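Local coordinates for protein PES4 (Saccharomyces cerevisiae S288C, PDB 6EZ7) that probably binds RNA, including poly(A), poly(U) and mRNA 3'-untranslated regions, and is represented here by its third RNA recognition motif, at residues N2-K7 with W43-K49; S54-I58 with L72-A76; N8-T13 with F66-K70. All coordinates share one frame; numbering follows the deposited sequence.

Contact 1 (N2-K7 with W43-K49); sequences NSIFIK and WAFVTYK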
ATOM      1  N   ASN A   2       7.566   1.578   8.860  1.00 30.67           N
ATOM      2  CA  ASN A   2       6.364   2.387   8.721  1.00 28.84           C
ATOM      3  C   ASN A   2       5.731   2.232   7.346  1.00 29.20           C
ATOM      4  O   ASN A   2       4.700   2.838   7.064  1.00 25.04           O
ATOM      5  CB  ASN A   2       6.680   3.865   8.967  1.00 32.55           C
ATOM      6  CG  ASN A   2       7.013   4.156  10.412  1.00 47.75           C
ATOM      7  OD1 ASN A   2       7.708   3.383  11.067  1.00 51.74           O
ATOM      8  ND2 ASN A   2       6.515   5.278  10.919  1.00 43.98           N
ATOM      9  N   SER A   3       6.346   1.422   6.489  1.00 31.16           N
ATOM     10  CA  SER A   3       5.960   1.413   5.080  1.00 29.49           C
ATOM     11  C   SER A   3       5.408   0.083   4.592  1.00 29.15           C
ATOM     12  O   SER A   3       5.828  -0.984   5.040  1.00 26.86           O
ATOM     13  CB  SER A   3       7.152   1.812   4.213  1.00 28.06           C
ATOM     14  OG  SER A   3       7.634   3.088   4.590  1.00 27.40           O
ATOM     15  N   ILE A   4       4.464   0.163   3.658  1.00 18.83           N
ATOM     16  CA  ILE A   4       3.877  -1.019   3.045  1.00 17.00           C
ATOM     17  C   ILE A   4       3.918  -0.934   1.527  1.00 23.74           C
ATOM     18  O   ILE A   4       4.042   0.151   0.951  1.00 21.83           O
ATOM     19  CB  ILE A   4       2.413  -1.224   3.495  1.00 19.34           C
ATOM     20  CG1 ILE A   4       1.556  -0.022   3.088  1.00 18.26           C
ATOM     21  CG2 ILE A   4       2.346  -1.466   4.994  1.00 19.05           C
ATOM     22  CD1 ILE A   4       0.081  -0.179   3.420  1.00 19.80           C
ATOM     23  N   PHE A   5       3.836  -2.088   0.880  1.00 25.21           N
ATOM     24  CA  PHE A   5       3.627  -2.135  -0.559  1.00 18.38           C
ATOM     25  C   PHE A   5       2.196  -2.558  -0.828  1.00 19.32           C
ATOM     26  O   PHE A   5       1.658  -3.425  -0.140  1.00 18.49           O
ATOM     27  CB  PHE A   5       4.597  -3.104  -1.239  1.00 22.31           C
ATOM     28  CG  PHE A   5       5.981  -2.554  -1.422  1.00 23.55           C
ATOM     29  CD1 PHE A   5       6.198  -1.448  -2.224  1.00 22.73           C
ATOM     30  CD2 PHE A   5       7.068  -3.157  -0.811  1.00 33.79           C
ATOM     31  CE1 PHE A   5       7.475  -0.944  -2.404  1.00 31.03           C
ATOM     32  CE2 PHE A   5       8.346  -2.658  -0.988  1.00 33.40           C
ATOM     33  CZ  PHE A   5       8.546  -1.549  -1.783  1.00 32.99           C
ATOM     34  N   ILE A   6       1.577  -1.936  -1.820  1.00 15.75           N
ATOM     35  CA  ILE A   6       0.249  -2.336  -2.258  1.00 16.65           C
ATOM     36  C   ILE A   6       0.337  -2.711  -3.720  1.00 24.08           C
ATOM     37  O   ILE A   6       0.705  -1.884  -4.554  1.00 19.32           O
ATOM     38  CB  ILE A   6      -0.779  -1.217  -2.066  1.00 20.51           C
ATOM     39  CG1 ILE A   6      -0.726  -0.699  -0.628  1.00 18.83           C
ATOM     40  CG2 ILE A   6      -2.171  -1.707  -2.427  1.00 17.17           C
ATOM     41  CD1 ILE A   6      -1.243   0.702  -0.487  1.00 20.37           C
ATOM     42  N   LYS A   7       0.021  -3.960  -4.033  1.00 20.42           N
ATOM     43  CA  LYS A   7       0.147  -4.438  -5.401  1.00 23.27           C
ATOM     44  C   LYS A   7      -1.168  -5.014  -5.895  1.00 20.24           C
ATOM     45  O   LYS A   7      -2.123  -5.140  -5.129  1.00 22.04           O
ATOM     46  CB  LYS A   7       1.262  -5.480  -5.499  1.00 30.30           C
ATOM     47  CG  LYS A   7       2.578  -5.019  -4.886  1.00 41.20           C
ATOM     48  CD  LYS A   7       3.713  -5.974  -5.199  1.00 43.44           C
ATOM     49  CE  LYS A   7       4.303  -5.701  -6.569  1.00 50.55           C
ATOM     50  NZ  LYS A   7       5.607  -6.399  -6.743  1.00 55.14           N
ATOM     51  N   TRP A  43       1.399  -0.426  -8.666  1.00 30.20           N
ATOM     52  CA  TRP A  43       1.808  -0.692  -7.299  1.00 27.82           C
ATOM     53  C   TRP A  43       1.932   0.618  -6.540  1.00 19.72           C
ATOM     54  O   TRP A  43       2.074   1.683  -7.134  1.00 20.04           O
ATOM     55  CB  TRP A  43       3.122  -1.477  -7.252  1.00 28.00           C
ATOM     56  CG  TRP A  43       4.312  -0.755  -7.799  1.00 29.64           C
ATOM     57  CD1 TRP A  43       4.695  -0.677  -9.107  1.00 30.12           C
ATOM     58  CD2 TRP A  43       5.292  -0.030  -7.050  1.00 25.19           C
ATOM     59  NE1 TRP A  43       5.848   0.063  -9.216  1.00 29.09           N
ATOM     60  CE2 TRP A  43       6.236   0.470  -7.967  1.00 28.64           C
ATOM     61  CE3 TRP A  43       5.460   0.250  -5.688  1.00 25.95           C
ATOM     62  CZ2 TRP A  43       7.330   1.235  -7.569  1.00 30.07           C
ATOM     63  CZ3 TRP A  43       6.547   1.009  -5.296  1.00 24.37           C
ATOM     64  CH2 TRP A  43       7.469   1.491  -6.234  1.00 32.51           C
ATOM     65  N   ALA A  44       1.852   0.531  -5.220  1.00 18.79           N
ATOM     66  CA  ALA A  44       1.921   1.714  -4.385  1.00 21.68           C
ATOM     67  C   ALA A  44       2.848   1.477  -3.208  1.00 19.59           C
ATOM     68  O   ALA A  44       2.984   0.358  -2.717  1.00 20.62           O
ATOM     69  CB  ALA A  44       0.533   2.110  -3.899  1.00 21.53           C
ATOM     70  N   PHE A  45       3.483   2.551  -2.766  1.00 19.94           N
ATOM     71  CA  PHE A  45       4.379   2.516  -1.626  1.00 19.69           C
ATOM     72  C   PHE A  45       3.879   3.546  -0.630  1.00 26.85           C
ATOM     73  O   PHE A  45       3.904   4.746  -0.905  1.00 26.99           O
ATOM     74  CB  PHE A  45       5.816   2.799  -2.072  1.00 18.62           C
ATOM     75  CG  PHE A  45       6.821   2.805  -0.957  1.00 31.38           C
ATOM     76  CD1 PHE A  45       7.113   1.647  -0.259  1.00 33.46           C
ATOM     77  CD2 PHE A  45       7.501   3.966  -0.631  1.00 40.28           C
ATOM     78  CE1 PHE A  45       8.052   1.654   0.760  1.00 34.88           C
ATOM     79  CE2 PHE A  45       8.437   3.979   0.385  1.00 40.80           C
ATOM     80  CZ  PHE A  45       8.712   2.821   1.081  1.00 35.48           C
ATOM     81  N   VAL A  46       3.394   3.070   0.510  1.00 19.30           N
ATOM     82  CA  VAL A  46       2.764   3.940   1.496  1.00 18.32           C
ATOM     83  C   VAL A  46       3.537   3.948   2.798  1.00 23.76           C
ATOM     84  O   VAL A  46       3.852   2.893   3.355  1.00 21.03           O
ATOM     85  CB  VAL A  46       1.314   3.517   1.774  1.00 19.52           C
ATOM     86  CG1 VAL A  46       0.703   4.380   2.874  1.00 23.35           C
ATOM     87  CG2 VAL A  46       0.496   3.618   0.507  1.00 19.80           C
ATOM     88  N   THR A  47       3.838   5.147   3.281  1.00 24.00           N
ATOM     89  CA  THR A  47       4.532   5.302   4.548  1.00 23.46           C
ATOM     90  C   THR A  47       3.623   5.965   5.577  1.00 20.12           C
ATOM     91  O   THR A  47       3.080   7.043   5.342  1.00 21.91           O
ATOM     92  CB  THR A  47       5.816   6.123   4.385  1.00 28.25           C
ATOM     93  OG1 THR A  47       6.698   5.444   3.482  1.00 27.88           O
ATOM     94  CG2 THR A  47       6.513   6.282   5.725  1.00 36.65           C
ATOM     95  N   TYR A  48       3.461   5.307   6.717  1.00 21.16           N
ATOM     96  CA  TYR A  48       2.632   5.826   7.793  1.00 19.82           C
ATOM     97  C   TYR A  48       3.441   6.666   8.771  1.00 22.14           C
ATOM     98  O   TYR A  48       4.633   6.431   8.963  1.00 27.97           O
ATOM     99  CB  TYR A  48       1.944   4.676   8.530  1.00 25.50           C
ATOM    100  CG  TYR A  48       0.797   4.092   7.739  1.00 23.15           C
ATOM    101  CD1 TYR A  48      -0.468   4.655   7.809  1.00 22.16           C
ATOM    102  CD2 TYR A  48       0.983   2.994   6.911  1.00 22.02           C
ATOM    103  CE1 TYR A  48      -1.521   4.138   7.081  1.00 19.95           C
ATOM    104  CE2 TYR A  48      -0.067   2.465   6.178  1.00 17.62           C
ATOM    105  CZ  TYR A  48      -1.317   3.040   6.272  1.00 20.03           C
ATOM    106  OH  TYR A  48      -2.366   2.522   5.548  1.00 20.13           O
ATOM    107  N   LYS A  49       2.791   7.648   9.385  1.00 29.73           N
ATOM    108  CA  LYS A  49       3.436   8.440  10.423  1.00 36.94           C
ATOM    109  C   LYS A  49       3.721   7.560  11.633  1.00 38.14           C
ATOM    110  O   LYS A  49       4.818   7.592  12.193  1.00 39.71           O
ATOM    111  CB  LYS A  49       2.568   9.636  10.819  1.00 39.83           C
ATOM    112  CG  LYS A  49       2.325  10.620   9.681  1.00 55.16           C
ATOM    113  CD  LYS A  49       1.751  11.936  10.183  1.00 62.58           C
ATOM    114  CE  LYS A  49       1.622  12.948   9.054  1.00 66.45           C
ATOM    115  NZ  LYS A  49       0.873  14.163   9.476  1.00 66.60           N
TER
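Phe5 meets Trp43 and Phe45 where the two central strands of an RNA recognition motif run side by side, 3-7 carrying most of RNP2 and 43-48 most of RNP1. The segment axes approach to 4.6 Å and run antiparallel. Ile4–Val46 and Ile6–Ala44 are hydrogen-bonded pairs; Ile4 N to Val46 O, at 2.8 Å, lies in the carbonyl plane. Ser3–Thr47 and Phe5–Phe45 are the non-hydrogen-bonded pairs; by the alternation of the strands their side chains lie on one face and those of Ile4, Val46, Ile6 and Ala44 on the other. On the first, Phe45 CG stands anti to the backbone N (chi1 179°), whereas Phe5 CG lies beside its own N, and these different settings bring the rings together. Phe5 CE1 comes within 3.4 Å of Phe45 CD1, the planes inclined by 42°, an oblique pair. On the Trp43 side, indole CZ3 reaches the edge of the Phe5 ring, 3.6 Å from CE1 of Phe5. Farther along, Ser3 OG and Thr47 OG1 are hydrogen-bonded at 2.8 Å, and Asn2 ND2 closes the end of the strand pair on Tyr48 O at 2.9 Å, coming from above the carbonyl plane; its OD1 bonds Ser51. The reverse face is largely aliphatic: Ile6 CD1 touches Val46 CG2 at 3.5 Å, and both residues pack on Ile18 of helix 15-22. Aromatics on one face and a helix-covered core on the other are the signature of the RRM, with Phe5 and Phe45 at positions that commonly stack on bases in relatives and Trp43 at one that often packs against riboses.

Contact 2 (S54-I58 with L72-A76); sequences SEKAI and LVTRA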
ATOM      1  N   SER A  54       1.021   0.781  10.011  1.00 32.80           N
ATOM      2  CA  SER A  54       1.429   0.015   8.838  1.00 31.45           C
ATOM      3  C   SER A  54       1.070  -1.459   9.011  1.00 26.28           C
ATOM      4  O   SER A  54       0.617  -2.108   8.069  1.00 30.33           O
ATOM      5  CB  SER A  54       2.928   0.179   8.569  1.00 38.86           C
ATOM      6  OG  SER A  54       3.713  -0.465   9.553  1.00 34.61           O
ATOM      7  N   GLU A  55       1.255  -1.984  10.217  1.00 31.88           N
ATOM      8  CA  GLU A  55       0.853  -3.358  10.505  1.00 32.62           C
ATOM      9  C   GLU A  55      -0.662  -3.500  10.420  1.00 30.63           C
ATOM     10  O   GLU A  55      -1.176  -4.502   9.923  1.00 26.80           O
ATOM     11  CB  GLU A  55       1.345  -3.791  11.884  1.00 47.98           C
ATOM     12  CG  GLU A  55       1.266  -5.288  12.126  1.00 61.03           C
ATOM     13  CD  GLU A  55       1.980  -6.089  11.053  1.00 75.31           C
ATOM     14  OE1 GLU A  55       3.141  -5.755  10.729  1.00 72.30           O
ATOM     15  OE2 GLU A  55       1.377  -7.052  10.532  1.00 79.26           O
ATOM     16  N   LYS A  56      -1.371  -2.489  10.909  1.00 29.02           N
ATOM     17  CA  LYS A  56      -2.826  -2.484  10.850  1.00 25.32           C
ATOM     18  C   LYS A  56      -3.297  -2.525   9.404  1.00 22.26           C
ATOM     19  O   LYS A  56      -4.240  -3.242   9.072  1.00 25.80           O
ATOM     20  CB  LYS A  56      -3.391  -1.254  11.561  1.00 37.24           C
ATOM     21  CG  LYS A  56      -3.267  -1.306  13.075  1.00 50.80           C
ATOM     22  CD  LYS A  56      -3.513   0.060  13.699  1.00 64.98           C
ATOM     23  CE  LYS A  56      -4.897   0.588  13.353  1.00 75.75           C
ATOM     24  NZ  LYS A  56      -5.067   2.007  13.775  1.00 81.86           N
ATOM     25  N   ALA A  57      -2.627  -1.756   8.549  1.00 20.88           N
ATOM     26  CA  ALA A  57      -2.978  -1.680   7.132  1.00 22.11           C
ATOM     27  C   ALA A  57      -2.846  -3.037   6.452  1.00 22.58           C
ATOM     28  O   ALA A  57      -3.705  -3.431   5.665  1.00 23.59           O
ATOM     29  CB  ALA A  57      -2.107  -0.647   6.421  1.00 24.92           C
ATOM     30  N   ILE A  58      -1.761  -3.742   6.749  1.00 18.69           N
ATOM     31  CA  ILE A  58      -1.565  -5.085   6.220  1.00 19.46           C
ATOM     32  C   ILE A  58      -2.676  -6.016   6.700  1.00 22.26           C
ATOM     33  O   ILE A  58      -3.288  -6.735   5.909  1.00 25.48           O
ATOM     34  CB  ILE A  58      -0.200  -5.658   6.637  1.00 27.54           C
ATOM     35  CG1 ILE A  58       0.932  -4.815   6.045  1.00 24.58           C
ATOM     36  CG2 ILE A  58      -0.075  -7.112   6.205  1.00 32.13           C
ATOM     37  CD1 ILE A  58       2.300  -5.187   6.575  1.00 30.00           C
ATOM     38  N   LEU A  72      -2.796  -6.962  -2.849  1.00 18.11           N
ATOM     39  CA  LEU A  72      -1.700  -7.537  -2.089  1.00 24.92           C
ATOM     40  C   LEU A  72      -1.062  -6.433  -1.262  1.00 26.48           C
ATOM     41  O   LEU A  72      -0.514  -5.476  -1.807  1.00 26.56           O
ATOM     42  CB  LEU A  72      -0.673  -8.189  -3.017  1.00 26.06           C
ATOM     43  CG  LEU A  72       0.619  -8.691  -2.370  1.00 30.27           C
ATOM     44  CD1 LEU A  72       0.343  -9.826  -1.387  1.00 36.33           C
ATOM     45  CD2 LEU A  72       1.609  -9.126  -3.441  1.00 34.71           C
ATOM     46  N   VAL A  73      -1.161  -6.548   0.056  1.00 17.53           N
ATOM     47  CA  VAL A  73      -0.589  -5.545   0.937  1.00 14.83           C
ATOM     48  C   VAL A  73       0.455  -6.196   1.827  1.00 20.18           C
ATOM     49  O   VAL A  73       0.131  -7.027   2.676  1.00 25.66           O
ATOM     50  CB  VAL A  73      -1.670  -4.860   1.786  1.00 20.23           C
ATOM     51  CG1 VAL A  73      -1.052  -3.784   2.667  1.00 23.06           C
ATOM     52  CG2 VAL A  73      -2.735  -4.262   0.879  1.00 25.01           C
ATOM     53  N   THR A  74       1.715  -5.836   1.609  1.00 26.30           N
ATOM     54  CA  THR A  74       2.817  -6.444   2.344  1.00 27.35           C
ATOM     55  C   THR A  74       3.716  -5.379   2.948  1.00 24.68           C
ATOM     56  O   THR A  74       3.709  -4.235   2.510  1.00 19.77           O
ATOM     57  CB  THR A  74       3.663  -7.358   1.442  1.00 29.56           C
ATOM     58  OG1 THR A  74       4.122  -6.615   0.305  1.00 32.65           O
ATOM     59  CG2 THR A  74       2.846  -8.540   0.961  1.00 31.78           C
ATOM     60  N   ARG A  75       4.490  -5.756   3.957  1.00 22.78           N
ATOM     61  CA  ARG A  75       5.425  -4.818   4.561  1.00 24.98           C
ATOM     62  C   ARG A  75       6.566  -4.510   3.597  1.00 28.31           C
ATOM     63  O   ARG A  75       7.047  -5.390   2.886  1.00 30.18           O
ATOM     64  CB  ARG A  75       5.968  -5.372   5.882  1.00 30.30           C
ATOM     65  CG  ARG A  75       6.972  -4.456   6.565  1.00 41.75           C
ATOM     66  CD  ARG A  75       7.042  -4.712   8.061  1.00 51.98           C
ATOM     67  NE  ARG A  75       5.753  -4.494   8.709  1.00 55.19           N
ATOM     68  CZ  ARG A  75       5.286  -3.300   9.059  1.00 53.81           C
ATOM     69  NH1 ARG A  75       5.999  -2.208   8.814  1.00 46.96           N
ATOM     70  NH2 ARG A  75       4.102  -3.196   9.646  1.00 56.46           N
ATOM     71  N   ALA A  76       6.973  -3.246   3.561  1.00 22.49           N
ATOM     72  CA  ALA A  76       8.124  -2.833   2.778  1.00 24.99           C
ATOM     73  C   ALA A  76       9.361  -2.906   3.653  1.00 32.08           C
ATOM     74  O   ALA A  76       9.715  -1.935   4.321  1.00 49.46           O
ATOM     75  CB  ALA A  76       7.931  -1.434   2.243  1.00 31.12           C
TER
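Ile58 lays its CD1 methyl over the strand at Arg75, 3.5 Å from the N and 3.7 Å from the CB of Arg75, while its CG2 lies against Val73 O. Beside it, Val73 turns its side chain toward helix 51-61, and its CG1 packs 4.1 Å from Ile58 CG1. Helix segment 54-58 and strand 72-75 run roughly antiparallel, at 150°, with axes 8.1 Å apart. Past this apolar patch, Arg75 leaves the strand extended and then bends at chi3 (-60°), which swings the guanidinium onto the helix. It grips Ser54 end-on: NH2 at 2.8 Å and NH1 at 3.0 Å both donate to Ser54 OG, which sits near the guanidinium plane. NH2 also forms a salt bridge with Glu55 OE1 at 2.9 Å, approaching from above the carboxylate plane. Replacing Arg75 with a leucine would probably leave Glu55 without its charged mate and deprive Ser54 OG of both N-H donors. Ser54 OG also bonds Ser51 O, which ties the arginine to the helix start. The chemistry is therefore divided: methyl packing sets the helix against the sheet, and a three-bond polar grip joins the end of the strand to the first turns of the helix.

Contact 3 (N8-T13 with F66-K70); sequences NLPTIT and FRGKK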
ATOM      1  N   ASN A   8      -1.202  -5.358  -7.180  1.00 19.15           N
ATOM      2  CA  ASN A   8      -2.415  -5.817  -7.852  1.00 18.55           C
ATOM      3  C   ASN A   8      -3.500  -4.747  -7.814  1.00 24.35           C
ATOM      4  O   ASN A   8      -4.681  -5.041  -7.630  1.00 28.39           O
ATOM      5  CB  ASN A   8      -2.933  -7.117  -7.234  1.00 22.79           C
ATOM      6  CG  ASN A   8      -3.892  -7.849  -8.145  1.00 35.94           C
ATOM      7  OD1 ASN A   8      -3.821  -7.717  -9.367  1.00 40.84           O
ATOM      8  ND2 ASN A   8      -4.807  -8.614  -7.558  1.00 33.15           N
ATOM      9  N   LEU A   9      -3.086  -3.498  -7.991  1.00 25.71           N
ATOM     10  CA  LEU A   9      -4.026  -2.391  -8.055  1.00 20.44           C
ATOM     11  C   LEU A   9      -4.593  -2.257  -9.459  1.00 22.66           C
ATOM     12  O   LEU A   9      -3.884  -2.481 -10.442  1.00 29.44           O
ATOM     13  CB  LEU A   9      -3.353  -1.084  -7.636  1.00 23.00           C
ATOM     14  CG  LEU A   9      -3.000  -0.912  -6.158  1.00 16.52           C
ATOM     15  CD1 LEU A   9      -2.024   0.240  -5.992  1.00 22.47           C
ATOM     16  CD2 LEU A   9      -4.253  -0.672  -5.330  1.00 16.74           C
ATOM     17  N   PRO A  10      -5.879  -1.896  -9.556  1.00 25.38           N
ATOM     18  CA  PRO A  10      -6.521  -1.596 -10.838  1.00 24.81           C
ATOM     19  C   PRO A  10      -5.825  -0.423 -11.511  1.00 32.75           C
ATOM     20  O   PRO A  10      -5.358   0.472 -10.809  1.00 24.34           O
ATOM     21  CB  PRO A  10      -7.955  -1.232 -10.445  1.00 23.18           C
ATOM     22  CG  PRO A  10      -8.144  -1.779  -9.079  1.00 29.06           C
ATOM     23  CD  PRO A  10      -6.804  -1.730  -8.423  1.00 23.80           C
ATOM     24  N   THR A  11      -5.759  -0.419 -12.838  1.00 29.95           N
ATOM     25  CA  THR A  11      -5.023   0.619 -13.555  1.00 34.90           C
ATOM     26  C   THR A  11      -5.635   2.009 -13.381  1.00 30.39           C
ATOM     27  O   THR A  11      -4.946   3.012 -13.527  1.00 31.71           O
ATOM     28  CB  THR A  11      -4.926   0.299 -15.055  1.00 40.71           C
ATOM     29  OG1 THR A  11      -6.241   0.116 -15.592  1.00 46.05           O
ATOM     30  CG2 THR A  11      -4.112  -0.968 -15.275  1.00 46.53           C
ATOM     31  N   ILE A  12      -6.922   2.074 -13.059  1.00 24.53           N
ATOM     32  CA  ILE A  12      -7.572   3.368 -12.872  1.00 25.63           C
ATOM     33  C   ILE A  12      -7.421   3.911 -11.446  1.00 25.95           C
ATOM     34  O   ILE A  12      -7.997   4.942 -11.107  1.00 20.44           O
ATOM     35  CB  ILE A  12      -9.074   3.303 -13.239  1.00 42.80           C
ATOM     36  CG1 ILE A  12      -9.701   1.973 -12.812  1.00 52.23           C
ATOM     37  CG2 ILE A  12      -9.253   3.484 -14.738  1.00 53.27           C
ATOM     38  CD1 ILE A  12      -9.698   1.712 -11.332  1.00 56.33           C
ATOM     39  N   THR A  13      -6.653   3.205 -10.619  1.00 23.23           N
ATOM     40  CA  THR A  13      -6.404   3.632  -9.243  1.00 23.93           C
ATOM     41  C   THR A  13      -5.814   5.035  -9.194  1.00 27.14           C
ATOM     42  O   THR A  13      -4.899   5.362  -9.952  1.00 20.12           O
ATOM     43  CB  THR A  13      -5.455   2.658  -8.526  1.00 25.97           C
ATOM     44  OG1 THR A  13      -6.012   1.339  -8.573  1.00 24.21           O
ATOM     45  CG2 THR A  13      -5.244   3.065  -7.075  1.00 19.58           C
ATOM     46  N   PHE A  66     -10.564  -4.421  -4.478  1.00 16.04           N
ATOM     47  CA  PHE A  66     -10.747  -3.071  -4.969  1.00 21.95           C
ATOM     48  C   PHE A  66     -10.973  -3.127  -6.473  1.00 19.72           C
ATOM     49  O   PHE A  66     -10.094  -3.553  -7.224  1.00 18.04           O
ATOM     50  CB  PHE A  66      -9.540  -2.202  -4.623  1.00 18.27           C
ATOM     51  CG  PHE A  66      -9.631  -0.812  -5.165  1.00 20.62           C
ATOM     52  CD1 PHE A  66     -10.816  -0.102  -5.080  1.00 20.03           C
ATOM     53  CD2 PHE A  66      -8.533  -0.211  -5.752  1.00 27.79           C
ATOM     54  CE1 PHE A  66     -10.906   1.185  -5.581  1.00 32.99           C
ATOM     55  CE2 PHE A  66      -8.618   1.073  -6.252  1.00 24.07           C
ATOM     56  CZ  PHE A  66      -9.803   1.771  -6.164  1.00 25.82           C
ATOM     57  N   ARG A  67     -12.164  -2.715  -6.894  1.00 20.06           N
ATOM     58  CA  ARG A  67     -12.614  -2.867  -8.275  1.00 25.79           C
ATOM     59  C   ARG A  67     -12.323  -4.265  -8.810  1.00 29.53           C
ATOM     60  O   ARG A  67     -11.729  -4.424  -9.877  1.00 29.26           O
ATOM     61  CB  ARG A  67     -11.971  -1.809  -9.168  1.00 29.96           C
ATOM     62  CG  ARG A  67     -12.169  -0.406  -8.640  1.00 33.04           C
ATOM     63  CD  ARG A  67     -12.487   0.558  -9.753  1.00 53.00           C
ATOM     64  NE  ARG A  67     -12.290   1.940  -9.331  1.00 69.10           N
ATOM     65  CZ  ARG A  67     -13.233   2.874  -9.377  1.00 79.63           C
ATOM     66  NH1 ARG A  67     -14.441   2.574  -9.832  1.00 83.37           N
ATOM     67  NH2 ARG A  67     -12.965   4.108  -8.973  1.00 79.46           N
ATOM     68  N   GLY A  68     -12.721  -5.275  -8.043  1.00 27.37           N
ATOM     69  CA  GLY A  68     -12.613  -6.655  -8.475  1.00 23.57           C
ATOM     70  C   GLY A  68     -11.228  -7.255  -8.343  1.00 26.15           C
ATOM     71  O   GLY A  68     -11.054  -8.455  -8.543  1.00 28.33           O
ATOM     72  N   LYS A  69     -10.241  -6.423  -8.021  1.00 25.98           N
ATOM     73  CA  LYS A  69      -8.868  -6.886  -7.846  1.00 22.65           C
ATOM     74  C   LYS A  69      -8.579  -7.167  -6.380  1.00 26.88           C
ATOM     75  O   LYS A  69      -8.825  -6.318  -5.522  1.00 19.83           O
ATOM     76  CB  LYS A  69      -7.869  -5.851  -8.373  1.00 23.68           C
ATOM     77  CG  LYS A  69      -7.979  -5.542  -9.858  1.00 32.68           C
ATOM     78  CD  LYS A  69      -7.707  -6.769 -10.706  1.00 51.88           C
ATOM     79  CE  LYS A  69      -7.404  -6.380 -12.145  1.00 64.79           C
ATOM     80  NZ  LYS A  69      -8.618  -6.446 -13.009  1.00 65.33           N
ATOM     81  N   LYS A  70      -8.051  -8.353  -6.097  1.00 22.28           N
ATOM     82  CA  LYS A  70      -7.660  -8.707  -4.741  1.00 22.21           C
ATOM     83  C   LYS A  70      -6.304  -8.082  -4.434  1.00 28.38           C
ATOM     84  O   LYS A  70      -5.283  -8.483  -4.991  1.00 18.40           O
ATOM     85  CB  LYS A  70      -7.616 -10.227  -4.565  1.00 22.54           C
ATOM     86  CG  LYS A  70      -7.541 -10.668  -3.119  1.00 32.99           C
ATOM     87  CD  LYS A  70      -7.763 -12.165  -2.976  1.00 40.39           C
ATOM     88  CE  LYS A  70      -6.685 -12.951  -3.696  1.00 49.80           C
ATOM     89  NZ  LYS A  70      -6.775 -14.406  -3.396  1.00 61.13           N
TER
HETATM   90  O   HOH W   1      -7.469 -10.587  -8.315  1.00 40.99           O
HETATM   91  O   HOH W   2     -10.314   4.799  -9.194  1.00 34.84           O
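Pro10 crosses Phe66 obliquely, its CD lying 3.5 Å from Phe66 CD2, and the others gather round this pair. With CG anti to the backbone N (chi1 177°), the Phe66 ring extends toward segment 8-13, where Thr13 OG1 packs at its edge, 3.5 Å from Phe66 CE2; that hydroxyl donates, in a very short bond, to Pro10 O. One face of the same ring is overlaid toward its rim by Arg67 CG, and Phe21 of helix 15-22 makes an edge-to-face pair with it. Pro10 CG lies against the type I' turn of Phe66 to Lys69, 3.8 Å from Arg67 CB and equally far from Lys69 CG. Ile12 CD1 touches the Arg67 chain, 3.4 Å from Arg67 CD, and nearby water 2 bridges the segments, donating to Ile12 O and accepting from Arg67 NH2. At the opposite end Asn8 ND2 donates a hydrogen bond to Lys70 O at 2.6 Å, with that oxygen close to the Asn8 amide plane but the N-H above the carbonyl plane. Water 1 accepts from Lys70 N and, weakly, from the same ND2. Asn8 O, covered by Lys69 CB at 3.4 Å, has no polar partner in the model. The contact rests on packing round Phe66, with one short hydrogen bond from the Asn8 amide and two water bridges, one weak on the Asn8 side, at its margins, and a buried carbonyl as its polar cost.

Overall arrangement
Contacts 1 and 3 both use strand 3-9, and contacts 2 and 3 both use strand 69-75; since these strands are neighbours in the sheet, all three belong to one RRM framework. Contact 1 is the most central, its Ile/Val/Ala face buried and its aromatic face partly exposed; contact 2 is partly buried; contact 3 is the most peripheral, its centre about 12 Å from the chain's centre and four of its nine touching residues exposed. Main-chain pairing dominates contact 1, which joins contact 2 through probable hydrogen bonds Phe5 N to Thr74 O and Lys7 N to Leu72 O. Contact 2 instead sets helix against sheet, with charge at its rim. Contact 3 combines turns, waters and ring packing; Leu9 links it to contact 1 by touching Ala44.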